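Local atomic coordinates of geranyltranstransferase (Legionella pneumophila subsp. pneumophila, PDB entry 3LOM), a protein that probably catalyses magnesium-dependent chain elongation of isoprenoid diphosphates, acting as a farnesyl or geranylgeranyl diphosphate synthase. Residues A[11-16]-A[292-297]; A[17-22]-A[57-62]. One frame throughout, in Å; residues are numbered along the deposited sequence.

Contact 1. Residues A[11-16]-A[292-297]; sequences QVIDKY and IELTKQ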
# COMPACT_ATOMS: atom_id res chain seq x y z
N GLN A 11 -3.26 -33.02 -8.74
CA GLN A 11 -4.50 -32.61 -8.08
C GLN A 11 -4.27 -31.78 -6.83
O GLN A 11 -5.15 -31.00 -6.45
CB GLN A 11 -5.37 -33.83 -7.75
CG GLN A 11 -6.19 -34.33 -8.92
CD GLN A 11 -7.63 -34.63 -8.54
OE1 GLN A 11 -8.56 -34.08 -9.13
NE2 GLN A 11 -7.81 -35.49 -7.55
N VAL A 12 -3.11 -31.94 -6.21
CA VAL A 12 -2.70 -31.14 -5.05
C VAL A 12 -2.57 -29.66 -5.43
O VAL A 12 -3.01 -28.78 -4.69
CB VAL A 12 -1.40 -31.72 -4.39
CG1 VAL A 12 -0.60 -30.66 -3.63
CG2 VAL A 12 -1.73 -32.88 -3.46
N ILE A 13 -2.00 -29.41 -6.61
CA ILE A 13 -1.91 -28.07 -7.19
C ILE A 13 -3.30 -27.51 -7.52
O ILE A 13 -3.60 -26.36 -7.21
CB ILE A 13 -0.99 -28.07 -8.45
CG1 ILE A 13 0.40 -28.61 -8.10
CG2 ILE A 13 -0.88 -26.67 -9.07
CD1 ILE A 13 1.15 -29.24 -9.26
N ASP A 14 -4.15 -28.35 -8.13
CA ASP A 14 -5.53 -27.99 -8.47
C ASP A 14 -6.35 -27.61 -7.24
O ASP A 14 -7.13 -26.66 -7.27
CB ASP A 14 -6.23 -29.14 -9.21
CG ASP A 14 -5.57 -29.48 -10.54
OD1 ASP A 14 -5.14 -28.55 -11.26
OD2 ASP A 14 -5.49 -30.68 -10.88
N LYS A 15 -6.15 -28.36 -6.15
CA LYS A 15 -6.86 -28.18 -4.89
C LYS A 15 -6.42 -26.91 -4.18
O LYS A 15 -7.21 -26.29 -3.47
CB LYS A 15 -6.62 -29.38 -3.97
CG LYS A 15 -7.82 -29.77 -3.11
CD LYS A 15 -8.77 -30.69 -3.87
CE LYS A 15 -9.93 -31.14 -2.99
NZ LYS A 15 -10.81 -32.08 -3.73
N TYR A 16 -5.15 -26.53 -4.36
CA TYR A 16 -4.60 -25.33 -3.73
C TYR A 16 -5.14 -24.02 -4.32
O TYR A 16 -5.37 -23.07 -3.57
CB TYR A 16 -3.07 -25.35 -3.72
CG TYR A 16 -2.45 -26.10 -2.54
CD1 TYR A 16 -2.97 -25.96 -1.25
CD2 TYR A 16 -1.34 -26.92 -2.71
CE1 TYR A 16 -2.41 -26.64 -0.17
CE2 TYR A 16 -0.77 -27.60 -1.63
CZ TYR A 16 -1.31 -27.45 -0.37
OH TYR A 16 -0.75 -28.12 0.70
N ILE A 292 8.43 -30.35 -7.03
CA ILE A 292 9.27 -30.78 -8.15
C ILE A 292 8.44 -31.01 -9.41
O ILE A 292 8.84 -30.62 -10.52
CB ILE A 292 10.11 -32.04 -7.77
CG1 ILE A 292 11.15 -31.68 -6.71
CG2 ILE A 292 10.80 -32.66 -8.99
CD1 ILE A 292 11.59 -32.84 -5.83
N GLU A 293 7.26 -31.62 -9.24
CA GLU A 293 6.33 -31.85 -10.34
C GLU A 293 5.77 -30.53 -10.88
O GLU A 293 5.62 -30.38 -12.10
CB GLU A 293 5.19 -32.78 -9.90
CG GLU A 293 4.65 -33.70 -11.01
CD GLU A 293 3.72 -32.99 -11.99
OE1 GLU A 293 2.85 -32.21 -11.55
OE2 GLU A 293 3.86 -33.23 -13.22
N LEU A 294 5.49 -29.59 -9.99
CA LEU A 294 5.07 -28.24 -10.40
C LEU A 294 6.18 -27.52 -11.18
O LEU A 294 5.91 -26.90 -12.20
CB LEU A 294 4.64 -27.40 -9.19
CG LEU A 294 4.23 -25.96 -9.52
CD1 LEU A 294 2.92 -25.92 -10.30
CD2 LEU A 294 4.15 -25.09 -8.27
N THR A 295 7.41 -27.64 -10.68
CA THR A 295 8.59 -27.06 -11.33
C THR A 295 8.77 -27.64 -12.73
O THR A 295 9.03 -26.89 -13.68
CB THR A 295 9.86 -27.32 -10.49
OG1 THR A 295 9.61 -26.96 -9.12
CG2 THR A 295 11.04 -26.52 -11.02
N LYS A 296 8.57 -28.95 -12.86
CA LYS A 296 8.65 -29.62 -14.15
C LYS A 296 7.50 -29.22 -15.07
O LYS A 296 7.68 -29.20 -16.29
CB LYS A 296 8.73 -31.14 -13.97
CG LYS A 296 9.49 -31.83 -15.09
CD LYS A 296 10.47 -32.86 -14.54
CE LYS A 296 11.56 -33.14 -15.56
NZ LYS A 296 12.70 -33.90 -14.96
N GLN A 297 6.35 -28.91 -14.50
CA GLN A 297 5.22 -28.36 -15.26
C GLN A 297 5.53 -26.95 -15.76
O GLN A 297 5.23 -26.61 -16.91
CB GLN A 297 3.93 -28.34 -14.43
CG GLN A 297 3.17 -29.66 -14.36
CD GLN A 297 1.86 -29.56 -13.59
OE1 GLN A 297 1.46 -28.48 -13.15
NE2 GLN A 297 1.19 -30.69 -13.42
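Ile13 carries the whole of this contact for helix 5-28, reaching across to Leu294, Glu293 and Gln297 on helix 289-303. The two short segments run almost at right angles, 86° apart, with their axes 11.0 Å from each other at closest approach, so the gap is bridged by side chains and not by backbone. The CA atoms of Ile13 and Leu294, the nearest pair, are still 7.7 Å apart.

Ile13 sets CG1 beside its backbone N (chi1 -57°), and its near-extended second torsion then carries CD1 outward to the other helix. There CD1 lies 3.9 Å from Leu294 CD1 and equally close to Leu294 CB, while the second branch, Ile13 CG2, comes to 4.1 Å from the same Leu294 CD1. The Leu294 side chain meets that of Ile13 at a slant. On the polar side, Gln297 OE1 stands 4.0 Å from Ile13 CD1, and Glu293 OE1 skirts the same methyl at a similar range.

Further along the helix, Asp14 forms a salt bridge with Lys51, whose side chain also touches Ile13. Tyr16 turns to helix 53-64, where its hydroxyl is hydrogen-bonded to Asp63; Leu294 packs on the same helix through Ile53, Ile56 and Leu60.

No hydrogen bond or salt bridge joins the two segments. The chemistry therefore implies a small dispersion contact, in which the CD1 and CG2 methyls of a single isoleucine pack helix 5-28 against helix 289-303, with the partly exposed Glu293 and Gln297 beside it.

Contact 2. Residues A[17-22]-A[57-62]; sequences TQRHEL and LVYLAG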
# COMPACT_ATOMS: atom_id res chain seq x y z
N THR A 17 -5.35 -23.98 -5.64
CA THR A 17 -6.02 -22.84 -6.30
C THR A 17 -7.45 -22.66 -5.77
O THR A 17 -7.82 -21.57 -5.32
CB THR A 17 -6.06 -23.00 -7.84
OG1 THR A 17 -4.74 -23.20 -8.35
CG2 THR A 17 -6.68 -21.77 -8.51
N GLN A 18 -8.22 -23.75 -5.81
CA GLN A 18 -9.60 -23.80 -5.30
C GLN A 18 -9.70 -23.30 -3.87
O GLN A 18 -10.59 -22.50 -3.55
CB GLN A 18 -10.17 -25.22 -5.39
CG GLN A 18 -10.54 -25.69 -6.79
CD GLN A 18 -11.03 -27.14 -6.80
OE1 GLN A 18 -10.48 -27.98 -7.52
NE2 GLN A 18 -12.05 -27.44 -6.01
N ARG A 19 -8.79 -23.77 -3.01
CA ARG A 19 -8.72 -23.35 -1.61
C ARG A 19 -8.43 -21.85 -1.49
O ARG A 19 -9.05 -21.14 -0.69
CB ARG A 19 -7.68 -24.17 -0.84
CG ARG A 19 -7.35 -23.62 0.55
CD ARG A 19 -6.53 -24.56 1.42
NE ARG A 19 -6.53 -24.05 2.80
CZ ARG A 19 -6.52 -24.80 3.89
NH1 ARG A 19 -6.50 -26.13 3.80
NH2 ARG A 19 -6.53 -24.22 5.09
N HIS A 20 -7.50 -21.38 -2.33
CA HIS A 20 -7.09 -19.98 -2.34
C HIS A 20 -8.21 -19.05 -2.80
O HIS A 20 -8.46 -18.00 -2.17
CB HIS A 20 -5.81 -19.79 -3.18
CG HIS A 20 -5.58 -18.38 -3.63
ND1 HIS A 20 -5.30 -17.36 -2.75
CD2 HIS A 20 -5.60 -17.82 -4.86
CE1 HIS A 20 -5.15 -16.23 -3.42
NE2 HIS A 20 -5.33 -16.49 -4.70
N GLU A 21 -8.89 -19.43 -3.88
CA GLU A 21 -10.02 -18.65 -4.40
C GLU A 21 -11.19 -18.57 -3.41
O GLU A 21 -11.82 -17.52 -3.25
CB GLU A 21 -10.49 -19.22 -5.73
CG GLU A 21 -9.49 -19.04 -6.87
CD GLU A 21 -9.93 -19.71 -8.16
OE1 GLU A 21 -10.98 -20.39 -8.16
OE2 GLU A 21 -9.22 -19.55 -9.18
N LEU A 22 -11.44 -19.69 -2.73
CA LEU A 22 -12.51 -19.81 -1.75
C LEU A 22 -12.19 -18.95 -0.53
O LEU A 22 -13.09 -18.33 0.06
CB LEU A 22 -12.68 -21.28 -1.34
CG LEU A 22 -14.02 -22.02 -1.40
CD1 LEU A 22 -14.93 -21.58 -2.55
CD2 LEU A 22 -13.77 -23.53 -1.45
N LEU A 57 3.07 -21.54 -4.52
CA LEU A 57 4.43 -21.59 -3.99
C LEU A 57 4.45 -21.42 -2.48
O LEU A 57 5.18 -22.12 -1.80
CB LEU A 57 5.33 -20.54 -4.66
CG LEU A 57 5.64 -20.73 -6.14
CD1 LEU A 57 6.19 -19.44 -6.74
CD2 LEU A 57 6.58 -21.91 -6.38
N VAL A 58 3.64 -20.49 -1.98
CA VAL A 58 3.39 -20.33 -0.55
C VAL A 58 2.89 -21.62 0.12
O VAL A 58 3.38 -22.01 1.18
CB VAL A 58 2.41 -19.17 -0.28
CG1 VAL A 58 1.87 -19.18 1.15
CG2 VAL A 58 3.10 -17.87 -0.56
N TYR A 59 1.93 -22.29 -0.52
CA TYR A 59 1.37 -23.53 0.01
C TYR A 59 2.38 -24.67 0.01
O TYR A 59 2.51 -25.37 1.01
CB TYR A 59 0.11 -23.95 -0.77
CG TYR A 59 -1.12 -23.14 -0.42
CD1 TYR A 59 -1.54 -23.01 0.90
CD2 TYR A 59 -1.88 -22.52 -1.42
CE1 TYR A 59 -2.67 -22.27 1.23
CE2 TYR A 59 -3.01 -21.78 -1.10
CZ TYR A 59 -3.40 -21.66 0.22
OH TYR A 59 -4.52 -20.93 0.54
N LEU A 60 3.10 -24.81 -1.09
CA LEU A 60 4.07 -25.89 -1.26
C LEU A 60 5.33 -25.73 -0.41
O LEU A 60 5.85 -26.72 0.13
CB LEU A 60 4.42 -26.07 -2.73
CG LEU A 60 3.28 -26.63 -3.59
CD1 LEU A 60 3.76 -26.88 -5.01
CD2 LEU A 60 2.73 -27.91 -2.98
N ALA A 61 5.82 -24.50 -0.30
CA ALA A 61 6.96 -24.19 0.56
C ALA A 61 6.57 -24.27 2.03
O ALA A 61 7.38 -24.64 2.88
CB ALA A 61 7.52 -22.81 0.24
N GLY A 62 5.32 -23.90 2.32
CA GLY A 62 4.78 -23.97 3.68
C GLY A 62 4.61 -25.39 4.20
O GLY A 62 4.77 -25.64 5.39
O HOH W 1 -5.06 -18.42 -0.07
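The hydroxyl end of Tyr59 comes up against two consecutive residues of helix 5-28, Arg19 and His20. Tyr59 OH lies 3.9 Å from Arg19 CG and 4.0 Å from His20 CA, while Tyr59 CE2 meets His20 CB at 4.0 Å, the methylene sitting at the edge of the phenol ring, near its plane. The Arg19 side chain passes the ring obliquely, with the guanidinium and phenol planes 55° apart, and its aliphatic part does the touching.

The CA atoms of His20 and Tyr59 are 9.5 Å apart, a separation spanned largely by the tyrosine side chain. His20 starts toward Tyr59 but places CG anti to its backbone N (chi1 160°), which leads the imidazole away from the phenol. One water bridges the two side chains. It donates a 2.6 Å hydrogen bond to Tyr59 OH and is hydrogen-bonded at 2.9 Å to His20 ND1, lying at the edge of the imidazole and in its plane.

Beyond this shell, Asp73 on helix 69-91 is shared by the polar ends: its OD1 is hydrogen-bonded to Tyr59 OH and forms a salt bridge with Arg19 NE, which the extended run from CG to NE brings there. Leu72 of the same helix packs on Tyr59, Glu80 touches His20, and the ring of Tyr16 stacks on Tyr59.

No direct hydrogen bond crosses between 17-22 and 57-62. With the water donating to it, the phenol oxygen would be left to give its own proton to Asp73, whose carboxylate is probably kept ionised by Arg19. Helices 5-28, 53-64 and 69-91 are thus joined by one polar network passing through a tyrosine hydroxyl.

In the fold
Contacts 1 and 2 follow one another on helix 5-28, their centres about 10 Å apart and on the same side of the chain's centre. Helix 53-64 connects them: Tyr16 CD1 lies 3.5 Å from Tyr59 CG in the ring stack, and Leu294 CD2 lies 3.7 Å from Leu60 CD1. Contact 1 is mainly apolar and brings the first and last helices of the chain together, whereas contact 2 is deeper and is accompanied by a bridging water and by Asp73. Neither includes a metal or substrate. Asp73 sits on helix 69-91, whose C-terminal end runs into an aspartate-rich sequence of the kind that binds magnesium in related prenyl synthases; contact 2 lies against the N-terminal half of that helix, away from this sequence.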